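Local coordinates for gram-negative insecticidal protein (Chromobacterium piscinae, PDB 6FBM) that is an insecticidal toxin of the MACPF family that probably acts by forming pores in target cell membranes, at residues A[109-120]-A[183-191]. Numbering follows the deposited sequence.
Sequences FTTTDQQLTEIT and YSAASKTLK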
ATOM      1  N   PHE A 109     -24.396  29.850  -4.551  1.00 21.90           N
ATOM      2  CA  PHE A 109     -25.203  30.762  -3.732  1.00 21.17           C
ATOM      3  C   PHE A 109     -26.447  30.068  -3.223  1.00 20.26           C
ATOM      4  O   PHE A 109     -27.008  29.215  -3.906  1.00 20.28           O
ATOM      5  CB  PHE A 109     -25.660  31.967  -4.558  1.00 21.07           C
ATOM      6  CG  PHE A 109     -24.556  32.651  -5.305  1.00 20.98           C
ATOM      7  CD1 PHE A 109     -23.552  33.311  -4.629  1.00 20.97           C
ATOM      8  CD2 PHE A 109     -24.532  32.635  -6.692  1.00 21.50           C
ATOM      9  CE1 PHE A 109     -22.543  33.957  -5.319  1.00 21.40           C
ATOM     10  CE2 PHE A 109     -23.526  33.261  -7.397  1.00 21.70           C
ATOM     11  CZ  PHE A 109     -22.521  33.922  -6.708  1.00 21.95           C
ATOM     12  N   THR A 110     -26.910  30.456  -2.041  1.00 20.81           N
ATOM     13  CA  THR A 110     -28.180  29.947  -1.527  1.00 19.94           C
ATOM     14  C   THR A 110     -29.286  30.476  -2.425  1.00 19.56           C
ATOM     15  O   THR A 110     -29.160  31.509  -3.063  1.00 18.80           O
ATOM     16  CB  THR A 110     -28.498  30.378  -0.089  1.00 19.77           C
ATOM     17  OG1 THR A 110     -28.582  31.813  -0.019  1.00 20.79           O
ATOM     18  CG2 THR A 110     -27.460  29.844   0.911  1.00 20.44           C
ATOM     19  N   THR A 111     -30.373  29.741  -2.465  1.00 19.21           N
ATOM     20  CA  THR A 111     -31.501  30.152  -3.241  1.00 19.46           C
ATOM     21  C   THR A 111     -32.098  31.480  -2.694  1.00 19.70           C
ATOM     22  O   THR A 111     -32.533  32.325  -3.457  1.00 18.83           O
ATOM     23  CB  THR A 111     -32.545  29.011  -3.326  1.00 19.20           C
ATOM     24  OG1 THR A 111     -33.464  29.323  -4.389  1.00 19.66           O
ATOM     25  CG2 THR A 111     -33.281  28.794  -2.000  1.00 18.35           C
ATOM     26  N   THR A 112     -32.070  31.674  -1.383  1.00 20.42           N
ATOM     27  CA  THR A 112     -32.505  32.940  -0.799  1.00 21.88           C
ATOM     28  C   THR A 112     -31.688  34.149  -1.349  1.00 20.43           C
ATOM     29  O   THR A 112     -32.261  35.123  -1.858  1.00 19.69           O
ATOM     30  CB  THR A 112     -32.452  32.866   0.757  1.00 24.78           C
ATOM     31  OG1 THR A 112     -33.428  31.924   1.228  1.00 24.52           O
ATOM     32  CG2 THR A 112     -32.772  34.232   1.395  1.00 25.74           C
ATOM     33  N   ASP A 113     -30.358  34.048  -1.279  1.00 19.38           N
ATOM     34  CA  ASP A 113     -29.467  35.112  -1.758  1.00 18.67           C
ATOM     35  C   ASP A 113     -29.633  35.384  -3.232  1.00 19.12           C
ATOM     36  O   ASP A 113     -29.491  36.518  -3.670  1.00 19.18           O
ATOM     37  CB  ASP A 113     -27.996  34.787  -1.457  1.00 18.23           C
ATOM     38  CG  ASP A 113     -27.672  34.853   0.027  1.00 18.58           C
ATOM     39  OD1 ASP A 113     -28.354  35.541   0.768  1.00 20.08           O
ATOM     40  OD2 ASP A 113     -26.725  34.216   0.486  1.00 20.31           O
ATOM     41  N   GLN A 114     -29.918  34.350  -4.011  1.00 19.18           N
ATOM     42  CA  GLN A 114     -30.150  34.530  -5.432  1.00 19.32           C
ATOM     43  C   GLN A 114     -31.339  35.444  -5.681  1.00 18.91           C
ATOM     44  O   GLN A 114     -31.305  36.297  -6.558  1.00 19.46           O
ATOM     45  CB  GLN A 114     -30.388  33.179  -6.109  1.00 20.17           C
ATOM     46  CG  GLN A 114     -29.161  32.301  -6.237  1.00 19.71           C
ATOM     47  CD  GLN A 114     -29.504  30.912  -6.724  1.00 20.18           C
ATOM     48  OE1 GLN A 114     -29.236  29.914  -6.040  1.00 21.38           O
ATOM     49  NE2 GLN A 114     -30.106  30.830  -7.909  1.00 19.23           N
ATOM     50  N   GLN A 115     -32.383  35.248  -4.894  1.00 19.06           N
ATOM     51  CA  GLN A 115     -33.625  35.978  -5.062  1.00 20.09           C
ATOM     52  C   GLN A 115     -33.607  37.336  -4.344  1.00 19.24           C
ATOM     53  O   GLN A 115     -34.267  38.268  -4.782  1.00 21.00           O
ATOM     54  CB  GLN A 115     -34.791  35.144  -4.549  1.00 20.30           C
ATOM     55  CG  GLN A 115     -34.933  33.788  -5.191  1.00 20.72           C
ATOM     56  CD  GLN A 115     -36.190  33.069  -4.696  1.00 21.97           C
ATOM     57  OE1 GLN A 115     -37.274  33.168  -5.298  1.00 23.60           O
ATOM     58  NE2 GLN A 115     -36.044  32.300  -3.625  1.00 23.34           N
ATOM     59  N   LEU A 116     -32.878  37.444  -3.238  1.00 17.02           N
ATOM     60  CA  LEU A 116     -32.743  38.736  -2.582  1.00 16.19           C
ATOM     61  C   LEU A 116     -32.118  39.795  -3.480  1.00 15.44           C
ATOM     62  O   LEU A 116     -31.366  39.503  -4.412  1.00 16.26           O
ATOM     63  CB  LEU A 116     -31.956  38.632  -1.275  1.00 15.44           C
ATOM     64  CG  LEU A 116     -32.739  37.980  -0.139  1.00 15.77           C
ATOM     65  CD1 LEU A 116     -31.860  37.917   1.109  1.00 15.51           C
ATOM     66  CD2 LEU A 116     -34.046  38.776   0.125  1.00 15.61           C
ATOM     67  N   THR A 117     -32.437  41.025  -3.164  1.00 14.54           N
ATOM     68  CA  THR A 117     -31.926  42.167  -3.858  1.00 14.22           C
ATOM     69  C   THR A 117     -30.925  42.814  -2.893  1.00 13.66           C
ATOM     70  O   THR A 117     -30.800  42.367  -1.743  1.00 12.84           O
ATOM     71  CB  THR A 117     -33.105  43.047  -4.331  1.00 14.42           C
ATOM     72  OG1 THR A 117     -32.681  43.898  -5.381  1.00 14.93           O
ATOM     73  CG2 THR A 117     -33.695  43.871  -3.246  1.00 14.17           C
ATOM     74  N   GLU A 118     -30.133  43.786  -3.358  1.00 13.59           N
ATOM     75  CA  GLU A 118     -29.034  44.351  -2.549  1.00 14.06           C
ATOM     76  C   GLU A 118     -27.923  43.356  -2.147  1.00 14.64           C
ATOM     77  O   GLU A 118     -27.149  43.607  -1.203  1.00 14.04           O
ATOM     78  CB  GLU A 118     -29.561  45.014  -1.251  1.00 13.67           C
ATOM     79  CG  GLU A 118     -30.718  45.994  -1.389  1.00 13.14           C
ATOM     80  CD  GLU A 118     -30.364  47.246  -2.156  1.00 13.31           C
ATOM     81  OE1 GLU A 118     -29.187  47.448  -2.557  1.00 12.68           O
ATOM     82  OE2 GLU A 118     -31.317  48.033  -2.356  1.00 13.48           O
ATOM     83  N   ILE A 119     -27.846  42.222  -2.864  1.00 15.12           N
ATOM     84  CA  ILE A 119     -26.798  41.227  -2.670  1.00 15.52           C
ATOM     85  C   ILE A 119     -25.834  41.409  -3.830  1.00 15.76           C
ATOM     86  O   ILE A 119     -26.246  41.623  -5.000  1.00 16.95           O
ATOM     87  CB  ILE A 119     -27.350  39.805  -2.705  1.00 15.51           C
ATOM     88  CG1 ILE A 119     -28.418  39.608  -1.620  1.00 15.60           C
ATOM     89  CG2 ILE A 119     -26.238  38.770  -2.558  1.00 15.98           C
ATOM     90  CD1 ILE A 119     -27.922  39.616  -0.201  1.00 15.33           C
ATOM     91  N   THR A 120     -24.549  41.344  -3.512  1.00 16.07           N
ATOM     92  CA  THR A 120     -23.520  41.309  -4.536  1.00 15.88           C
ATOM     93  C   THR A 120     -23.061  39.856  -4.679  1.00 15.95           C
ATOM     94  O   THR A 120     -22.731  39.181  -3.679  1.00 17.07           O
ATOM     95  CB  THR A 120     -22.355  42.232  -4.198  1.00 16.02           C
ATOM     96  OG1 THR A 120     -22.846  43.584  -4.069  1.00 17.39           O
ATOM     97  CG2 THR A 120     -21.299  42.180  -5.307  1.00 16.46           C
ATOM     98  N   TYR A 183     -14.320  30.496  -5.100  1.00 15.72           N
ATOM     99  CA  TYR A 183     -14.642  31.145  -3.847  1.00 15.11           C
ATOM    100  C   TYR A 183     -15.785  32.047  -4.189  1.00 15.70           C
ATOM    101  O   TYR A 183     -15.593  33.121  -4.765  1.00 16.02           O
ATOM    102  CB  TYR A 183     -13.415  31.918  -3.386  1.00 14.58           C
ATOM    103  CG  TYR A 183     -13.500  32.601  -2.036  1.00 13.68           C
ATOM    104  CD1 TYR A 183     -13.476  31.873  -0.863  1.00 13.34           C
ATOM    105  CD2 TYR A 183     -13.494  33.974  -1.950  1.00 13.58           C
ATOM    106  CE1 TYR A 183     -13.518  32.515   0.354  1.00 13.77           C
ATOM    107  CE2 TYR A 183     -13.511  34.613  -0.729  1.00 13.68           C
ATOM    108  CZ  TYR A 183     -13.519  33.883   0.419  1.00 13.60           C
ATOM    109  OH  TYR A 183     -13.537  34.530   1.620  1.00 13.56           O
ATOM    110  N   SER A 184     -16.991  31.599  -3.878  1.00 16.66           N
ATOM    111  CA  SER A 184     -18.196  32.337  -4.285  1.00 17.60           C
ATOM    112  C   SER A 184     -18.862  33.012  -3.091  1.00 17.73           C
ATOM    113  O   SER A 184     -19.023  32.395  -2.023  1.00 17.94           O
ATOM    114  CB  SER A 184     -19.173  31.415  -5.021  1.00 17.46           C
ATOM    115  OG  SER A 184     -19.734  30.472  -4.142  1.00 17.80           O
ATOM    116  N   ALA A 185     -19.258  34.275  -3.273  1.00 17.78           N
ATOM    117  CA  ALA A 185     -19.783  35.059  -2.154  1.00 17.13           C
ATOM    118  C   ALA A 185     -21.051  35.786  -2.539  1.00 17.17           C
ATOM    119  O   ALA A 185     -21.114  36.467  -3.591  1.00 17.65           O
ATOM    120  CB  ALA A 185     -18.742  36.039  -1.622  1.00 16.85           C
ATOM    121  N   ALA A 186     -22.063  35.622  -1.689  1.00 15.80           N
ATOM    122  CA  ALA A 186     -23.238  36.473  -1.696  1.00 16.22           C
ATOM    123  C   ALA A 186     -23.029  37.511  -0.597  1.00 16.16           C
ATOM    124  O   ALA A 186     -23.145  37.187   0.589  1.00 14.87           O
ATOM    125  CB  ALA A 186     -24.478  35.655  -1.417  1.00 16.57           C
ATOM    126  N   SER A 187     -22.701  38.744  -0.992  1.00 16.43           N
ATOM    127  CA  SER A 187     -22.311  39.767  -0.032  1.00 16.79           C
ATOM    128  C   SER A 187     -23.442  40.788   0.120  1.00 17.93           C
ATOM    129  O   SER A 187     -24.041  41.225  -0.873  1.00 17.60           O
ATOM    130  CB  SER A 187     -21.041  40.464  -0.495  1.00 16.69           C
ATOM    131  OG  SER A 187     -19.926  39.599  -0.457  1.00 16.91           O
ATOM    132  N   LYS A 188     -23.710  41.154   1.371  1.00 18.33           N
ATOM    133  CA  LYS A 188     -24.584  42.241   1.712  1.00 19.93           C
ATOM    134  C   LYS A 188     -23.690  43.476   1.843  1.00 19.23           C
ATOM    135  O   LYS A 188     -23.235  43.801   2.948  1.00 17.56           O
ATOM    136  CB  LYS A 188     -25.289  41.901   3.033  1.00 22.88           C
ATOM    137  CG  LYS A 188     -26.567  41.086   2.787  1.00 25.28           C
ATOM    138  CD  LYS A 188     -27.035  40.060   3.818  1.00 27.54           C
ATOM    139  CE  LYS A 188     -26.658  40.352   5.248  1.00 30.73           C
ATOM    140  NZ  LYS A 188     -27.576  39.610   6.176  1.00 34.26           N
ATOM    141  N   THR A 189     -23.408  44.153   0.730  1.00 19.16           N
ATOM    142  CA  THR A 189     -22.392  45.213   0.748  1.00 20.51           C
ATOM    143  C   THR A 189     -22.787  46.439   1.575  1.00 22.33           C
ATOM    144  O   THR A 189     -21.938  47.125   2.122  1.00 22.02           O
ATOM    145  CB  THR A 189     -21.976  45.728  -0.668  1.00 20.85           C
ATOM    146  OG1 THR A 189     -23.109  46.189  -1.390  1.00 21.08           O
ATOM    147  CG2 THR A 189     -21.309  44.674  -1.481  1.00 20.85           C
ATOM    148  N   LEU A 190     -24.083  46.698   1.677  1.00 25.28           N
ATOM    149  CA  LEU A 190     -24.614  47.809   2.449  1.00 25.36           C
ATOM    150  C   LEU A 190     -24.303  47.684   3.944  1.00 26.07           C
ATOM    151  O   LEU A 190     -24.392  48.673   4.675  1.00 26.44           O
ATOM    152  CB  LEU A 190     -26.115  47.987   2.227  1.00 24.10           C
ATOM    153  CG  LEU A 190     -26.643  48.045   0.800  1.00 24.89           C
ATOM    154  CD1 LEU A 190     -28.149  48.224   0.803  1.00 25.21           C
ATOM    155  CD2 LEU A 190     -25.908  49.067  -0.052  1.00 25.00           C
ATOM    156  N   LYS A 191     -23.924  46.494   4.398  1.00 27.45           N
ATOM    157  CA  LYS A 191     -23.445  46.293   5.774  1.00 30.02           C
ATOM    158  C   LYS A 191     -21.923  46.328   5.924  1.00 32.33           C
ATOM    159  O   LYS A 191     -21.412  45.938   6.969  1.00 34.42           O
ATOM    160  CB  LYS A 191     -23.978  44.966   6.322  1.00 30.65           C
ATOM    161  CG  LYS A 191     -25.487  44.827   6.234  1.00 30.10           C
ATOM    162  CD  LYS A 191     -26.021  43.707   7.104  1.00 31.23           C
ATOM    163  CE  LYS A 191     -26.070  44.038   8.580  1.00 31.10           C
ATOM    164  NZ  LYS A 191     -26.005  42.766   9.346  1.00 31.27           N
TER
HETATM  165  O   HOH W   1     -26.475  44.731   1.096  1.00 20.10           O
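T120 and S187 pair backbone to backbone as an antiparallel, hydrogen-bonded pair: T120 N donates to S187 O and S187 N returns a bond to T120 O, each 2.7 Å long and nearly straight (173° and 174°). Each carbonyl oxygen also meets a CA-H, S187 O that of I119 and T120 O that of A186. On one face of this pair the T120 and T189 side chains meet almost perpendicular, OG1 of T120 lying 3.2 Å from T189 CG2. The other face is built round A186. Its methyl meets I119 CG2 at 3.8 Å and lies 3.3 Å from D113 OD2, while the F109 ring turns its edge to the strand, CE1 3.4 Å from A185 O. CG1 of I119 stands anti to the carbonyl carbon (chi1 -59°), and from there, with chi2 also turned, the side chain lies beside that of K188, CD1 touching CG. Farther along, the E118 chain, bent at chi2, lays OE1 against L190 CD1 (3.6 Å), while its OE2 is hydrogen-bonded to S443; a water donates to E118 O and accepts from L190 N, joining the backbones beyond the paired strands. Two bonds place D113: its N-H goes to T110 OG1, the N-cap of helix 111-115, and its OD2 is hydrogen-bonded to T233 OG1 of strand 232-239. Outside these segments, S187 OG bonds S232 and L198 of helix 198-209 packs on T120, S187 and T189. Strand 179-187 thus lies between strands 120-134 and 232-239, with helix 111-115 packed over A186, in the bent antiparallel sheet characteristic of the MACPF fold.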